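PDB 4MC3: (2Z,6E)-hedycaryol synthase from Kitasatospora setae, which catalyses the magnesium-dependent 1,11-cyclisation of (2E,6E)-farnesyl diphosphate, with addition of water and release of diphosphate, to give the sesquiterpene alcohol (2Z,6E)-hedycaryol. Local coordinates for residues A[25-29]-A[47-53]; A[77-81]-A[119-123]. All coordinates share one frame. Residue numbers count along the deposited sequence, not the author numbering.

Contact 1 of 2, residues A[25-29]-A[47-53]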
loop_
_atom_site.group_PDB
_atom_site.type_symbol
_atom_site.label_atom_id
_atom_site.label_comp_id
_atom_site.label_asym_id
_atom_site.label_seq_id
_atom_site.Cartn_x
_atom_site.Cartn_y
_atom_site.Cartn_z
ATOM N N SER A 25 3.097 12.033 -14.309
ATOM C CA SER A 25 3.101 10.863 -15.191
ATOM C C SER A 25 4.193 10.953 -16.241
ATOM O O SER A 25 4.899 9.981 -16.469
ATOM C CB SER A 25 1.759 10.668 -15.891
ATOM O OG SER A 25 1.835 9.522 -16.731
ATOM N N ARG A 26 4.389 12.136 -16.822
ATOM C CA ARG A 26 5.514 12.312 -17.776
ATOM C C ARG A 26 6.863 12.101 -17.069
ATOM O O ARG A 26 7.767 11.495 -17.647
ATOM C CB ARG A 26 5.463 13.696 -18.442
ATOM C CG ARG A 26 4.530 13.784 -19.639
ATOM C CD ARG A 26 4.759 15.080 -20.421
ATOM N NE ARG A 26 4.590 16.277 -19.591
ATOM C CZ ARG A 26 3.414 16.872 -19.327
ATOM N NH1 ARG A 26 2.272 16.383 -19.817
ATOM N NH2 ARG A 26 3.374 17.964 -18.551
ATOM N N ALA A 27 7.008 12.583 -15.820
ATOM C CA ALA A 27 8.261 12.383 -15.095
ATOM C C ALA A 27 8.440 10.879 -14.783
ATOM O O ALA A 27 9.534 10.356 -14.831
ATOM C CB ALA A 27 8.300 13.192 -13.836
ATOM N N MET A 28 7.357 10.202 -14.419
ATOM C CA MET A 28 7.420 8.757 -14.167
ATOM C C MET A 28 7.930 7.990 -15.373
ATOM O O MET A 28 8.863 7.184 -15.285
ATOM C CB MET A 28 6.056 8.242 -13.790
ATOM C CG MET A 28 6.001 6.764 -13.463
ATOM S SD MET A 28 4.353 6.027 -13.376
ATOM C CE MET A 28 3.846 6.126 -15.127
ATOM N N TRP A 29 7.321 8.253 -16.520
ATOM C CA TRP A 29 7.695 7.577 -17.761
ATOM C C TRP A 29 9.116 7.861 -18.188
ATOM O O TRP A 29 9.811 6.993 -18.708
ATOM C CB TRP A 29 6.716 7.954 -18.875
ATOM C CG TRP A 29 5.633 7.060 -18.897
ATOM C CD1 TRP A 29 4.367 7.298 -18.491
ATOM C CD2 TRP A 29 5.706 5.680 -19.220
ATOM N NE1 TRP A 29 3.634 6.165 -18.579
ATOM C CE2 TRP A 29 4.433 5.149 -19.034
ATOM C CE3 TRP A 29 6.748 4.836 -19.694
ATOM C CZ2 TRP A 29 4.128 3.819 -19.325
ATOM C CZ3 TRP A 29 6.454 3.524 -19.969
ATOM C CH2 TRP A 29 5.151 3.022 -19.782
ATOM N N MET A 47 2.894 -1.838 -18.601
ATOM C CA MET A 47 3.056 -0.650 -17.744
ATOM C C MET A 47 1.990 0.392 -18.049
ATOM O O MET A 47 1.334 0.878 -17.146
ATOM C CB MET A 47 4.464 -0.052 -17.837
ATOM C CG MET A 47 4.707 1.099 -16.841
ATOM S SD MET A 47 4.745 0.637 -15.090
ATOM C CE MET A 47 6.463 0.030 -14.923
ATOM N N ARG A 48 1.788 0.710 -19.327
ATOM C CA ARG A 48 0.737 1.658 -19.701
ATOM C C ARG A 48 -0.609 1.234 -19.163
ATOM O O ARG A 48 -1.364 2.062 -18.668
ATOM C CB ARG A 48 0.605 1.811 -21.228
ATOM C CG ARG A 48 1.621 2.711 -21.875
ATOM C CD ARG A 48 1.302 2.880 -23.364
ATOM N NE ARG A 48 2.527 2.931 -24.152
ATOM C CZ ARG A 48 2.958 1.980 -24.977
ATOM N NH1 ARG A 48 2.264 0.858 -25.184
ATOM N NH2 ARG A 48 4.104 2.159 -25.611
ATOM N N ARG A 49 -0.909 -0.056 -19.289
ATOM C CA ARG A 49 -2.198 -0.600 -18.918
ATOM C C ARG A 49 -2.407 -0.766 -17.409
ATOM O O ARG A 49 -3.543 -0.888 -16.962
ATOM C CB ARG A 49 -2.428 -1.938 -19.645
ATOM C CG ARG A 49 -2.754 -1.748 -21.123
ATOM C CD ARG A 49 -2.478 -2.988 -21.962
ATOM N NE ARG A 49 -3.199 -4.171 -21.488
ATOM C CZ ARG A 49 -2.669 -5.384 -21.312
ATOM N NH1 ARG A 49 -1.386 -5.633 -21.584
ATOM N NH2 ARG A 49 -3.442 -6.373 -20.875
ATOM N N THR A 50 -1.334 -0.742 -16.617
ATOM C CA THR A 50 -1.502 -0.898 -15.161
ATOM C C THR A 50 -2.125 0.344 -14.526
ATOM O O THR A 50 -2.663 0.252 -13.437
ATOM C CB THR A 50 -0.181 -1.141 -14.401
ATOM O OG1 THR A 50 0.636 0.045 -14.395
ATOM C CG2 THR A 50 0.583 -2.259 -15.005
ATOM N N GLY A 51 -1.997 1.503 -15.178
ATOM C CA GLY A 51 -2.454 2.780 -14.577
ATOM C C GLY A 51 -1.693 3.190 -13.314
ATOM O O GLY A 51 -2.288 3.689 -12.349
ATOM N N ALA A 52 -0.376 3.017 -13.331
ATOM C CA ALA A 52 0.461 3.373 -12.167
ATOM C C ALA A 52 0.347 4.841 -11.781
ATOM O O ALA A 52 0.431 5.210 -10.604
ATOM C CB ALA A 52 1.925 3.026 -12.442
ATOM N N ASP A 53 0.219 5.681 -12.791
ATOM C CA ASP A 53 0.178 7.089 -12.587
ATOM C C ASP A 53 -1.166 7.428 -11.912
ATOM O O ASP A 53 -1.194 8.142 -10.926
ATOM C CB ASP A 53 0.426 7.872 -13.876
ATOM C CG ASP A 53 -0.268 7.270 -15.106
ATOM O OD1 ASP A 53 -1.075 6.337 -15.003
ATOM O OD2 ASP A 53 0.028 7.777 -16.197
HETATM O O HOH W 1 0.643 5.689 -17.743
#

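Contact 2 of 2, residues A[77-81]-A[119-123]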
loop_
_atom_site.group_PDB
_atom_site.type_symbol
_atom_site.label_atom_id
_atom_site.label_comp_id
_atom_site.label_asym_id
_atom_site.label_seq_id
_atom_site.Cartn_x
_atom_site.Cartn_y
_atom_site.Cartn_z
ATOM N N LEU A 77 8.138 0.960 -10.210
ATOM C CA LEU A 77 9.108 -0.065 -9.855
ATOM C C LEU A 77 8.438 -1.313 -9.302
ATOM O O LEU A 77 8.836 -2.429 -9.647
ATOM C CB LEU A 77 10.138 0.497 -8.922
ATOM C CG LEU A 77 11.207 -0.459 -8.444
ATOM C CD1 LEU A 77 12.137 -0.941 -9.533
ATOM C CD2 LEU A 77 11.975 0.239 -7.325
ATOM N N THR A 78 7.482 -1.126 -8.384
ATOM C CA THR A 78 6.808 -2.291 -7.794
ATOM C C THR A 78 5.974 -3.067 -8.809
ATOM O O THR A 78 5.930 -4.303 -8.742
ATOM C CB THR A 78 6.047 -1.942 -6.492
ATOM O OG1 THR A 78 5.008 -1.049 -6.772
ATOM C CG2 THR A 78 6.948 -1.321 -5.513
ATOM N N PHE A 79 5.389 -2.358 -9.794
ATOM C CA PHE A 79 4.730 -3.045 -10.891
ATOM C C PHE A 79 5.687 -3.928 -11.638
ATOM O O PHE A 79 5.357 -5.101 -11.941
ATOM C CB PHE A 79 4.050 -2.100 -11.903
ATOM C CG PHE A 79 3.638 -2.842 -13.160
ATOM C CD1 PHE A 79 4.392 -2.767 -14.323
ATOM C CD2 PHE A 79 2.598 -3.782 -13.100
ATOM C CE1 PHE A 79 4.052 -3.508 -15.435
ATOM C CE2 PHE A 79 2.265 -4.531 -14.215
ATOM C CZ PHE A 79 2.997 -4.387 -15.384
ATOM N N ARG A 80 6.872 -3.411 -11.926
ATOM C CA ARG A 80 7.873 -4.182 -12.669
ATOM C C ARG A 80 8.374 -5.372 -11.847
ATOM O O ARG A 80 8.490 -6.468 -12.382
ATOM C CB ARG A 80 9.016 -3.306 -13.114
ATOM C CG ARG A 80 10.095 -4.021 -13.932
ATOM C CD ARG A 80 9.545 -4.701 -15.184
ATOM N NE ARG A 80 10.662 -5.113 -16.025
ATOM C CZ ARG A 80 10.576 -5.858 -17.126
ATOM N NH1 ARG A 80 9.402 -6.300 -17.575
ATOM N NH2 ARG A 80 11.680 -6.157 -17.777
ATOM N N ILE A 81 8.590 -5.181 -10.535
ATOM C CA ILE A 81 8.996 -6.296 -9.661
ATOM C C ILE A 81 7.914 -7.372 -9.712
ATOM O O ILE A 81 8.222 -8.555 -9.875
ATOM C CB ILE A 81 9.190 -5.797 -8.213
ATOM C CG1 ILE A 81 10.467 -4.971 -8.111
ATOM C CG2 ILE A 81 9.217 -6.988 -7.245
ATOM C CD1 ILE A 81 10.608 -4.193 -6.830
ATOM N N THR A 119 16.157 -4.192 -12.407
ATOM C CA THR A 119 15.170 -3.884 -11.412
ATOM C C THR A 119 15.817 -3.697 -10.019
ATOM O O THR A 119 15.512 -2.727 -9.278
ATOM C CB THR A 119 14.129 -4.973 -11.392
ATOM O OG1 THR A 119 13.541 -5.064 -12.715
ATOM C CG2 THR A 119 13.088 -4.620 -10.430
ATOM N N ALA A 120 16.705 -4.575 -9.627
ATOM C CA ALA A 120 17.394 -4.414 -8.343
ATOM C C ALA A 120 18.265 -3.177 -8.282
ATOM O O ALA A 120 18.324 -2.485 -7.256
ATOM C CB ALA A 120 18.183 -5.657 -7.997
ATOM N N ARG A 121 18.975 -2.912 -9.372
ATOM C CA ARG A 121 19.798 -1.713 -9.441
ATOM C C ARG A 121 18.913 -0.462 -9.344
ATOM O O ARG A 121 19.308 0.521 -8.680
ATOM C CB ARG A 121 20.672 -1.767 -10.688
ATOM C CG ARG A 121 21.753 -2.852 -10.632
ATOM C CD ARG A 121 22.859 -2.640 -11.670
ATOM N NE ARG A 121 24.166 -3.114 -11.185
ATOM C CZ ARG A 121 25.348 -2.803 -11.725
ATOM N NH1 ARG A 121 25.437 -2.009 -12.797
ATOM N NH2 ARG A 121 26.463 -3.295 -11.187
ATOM N N ALA A 122 17.773 -0.464 -10.018
ATOM C CA ALA A 122 16.828 0.644 -9.920
ATOM C C ALA A 122 16.328 0.823 -8.497
ATOM O O ALA A 122 16.222 1.976 -8.023
ATOM C CB ALA A 122 15.676 0.496 -10.853
ATOM N N LEU A 123 16.050 -0.273 -7.798
ATOM C CA LEU A 123 15.590 -0.165 -6.408
ATOM C C LEU A 123 16.660 0.460 -5.537
ATOM O O LEU A 123 16.376 1.355 -4.706
ATOM C CB LEU A 123 15.169 -1.541 -5.842
ATOM C CG LEU A 123 14.780 -1.578 -4.376
ATOM C CD1 LEU A 123 13.608 -0.666 -4.087
ATOM C CD2 LEU A 123 14.406 -3.003 -3.955
HETATM O O HOH W 2 13.294 -4.185 -15.608
#

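Contact 1 of 2, residues A[25-29]-A[47-53]
W29 packs the six-membered part of its indole against the last turn of helix 41-50, with CH2 3.5 Å from CG of M47 and CZ2 3.7 Å from CG of R48. It is the aliphatic stem of R48 that meets the ring, while the guanidinium forms a salt bridge with E41, two turns earlier on the same helix. At the other end of the indole, NE1 donates to water 1 (3.1 Å), which in turn donates to OD2 of D53 (2.7 Å). The same OD2 accepts a short hydrogen bond of 2.6 Å from OG of S25, so that OD2 of D53 takes S25 directly and W29 through the water. M28 extends its t,t side chain to place SD 4.0 Å from CB of A52 and CE 4.0 Å from CB of D53. The break between helices 41-50 and 52-59 falls at G51, which, with phi of 64°, is the first residue to leave the helical conformation and is also the N-cap of the next helix. The side chain of A52 lies about 7 Å from the bound nerolidol. Helix 21-35 thus packs across the broken helix pair 41-50/52-59 in the all-α class I terpene synthase fold.

Contact 2 of 2, residues A[77-81]-A[119-123]
Two nearly antiparallel helices of the class I terpene synthase α-fold meet here, their short axes 10.6 Å apart at 153°. L77 points at the facing helix with chi1 t and chi2 p, a conformation that spreads its two methyls over different neighbours: CD1 lies 4.0 Å from CB of A122 and 3.8 Å from the backbone O of T119, while CD2 reaches CD1 of L123 at 3.7 Å. L123 adopts the same t,p rotamer. I81, one turn after L77, leaves its backbone sideways, yet its m,t conformation brings CG1 to 3.5 Å from CG2 of T119. That methyl faces the apolar layer because T119 is in the m rotamer, which leaves OG1 3.8 Å from CG of R80, and OG1 hydrogen-bonds to Q84. T78 points away from this interface and touches the bound nerolidol, so helix 65-84 has one side in the pocket and another in this packing. At the polar margin, water 2 accepts from NE of R80 at 2.8 Å and donates to OG1 of T119 at 3.0 Å.

In the fold
From the N terminus, helix 21-35 is followed by helices 41-50 and 52-59, and contact 1 closes the intervening 17 residues by bringing the latter two back against the first. The chain then enters helix 65-84, which passes T78 at the ligand and whose C-terminal end carries the start of the DDXXXE motif. Contact 2 closes a second, longer loop of 37 residues, past helix 95-107, onto helix 118-131. The two loops follow in series, neither nested nor crossed. F79 joins them: lying within segment 77-81, it packs against M47 and T50 of contact 1, so helix 65-84 stands between helix 41-50 and helix 118-131, with the contact centres about 14 Å apart.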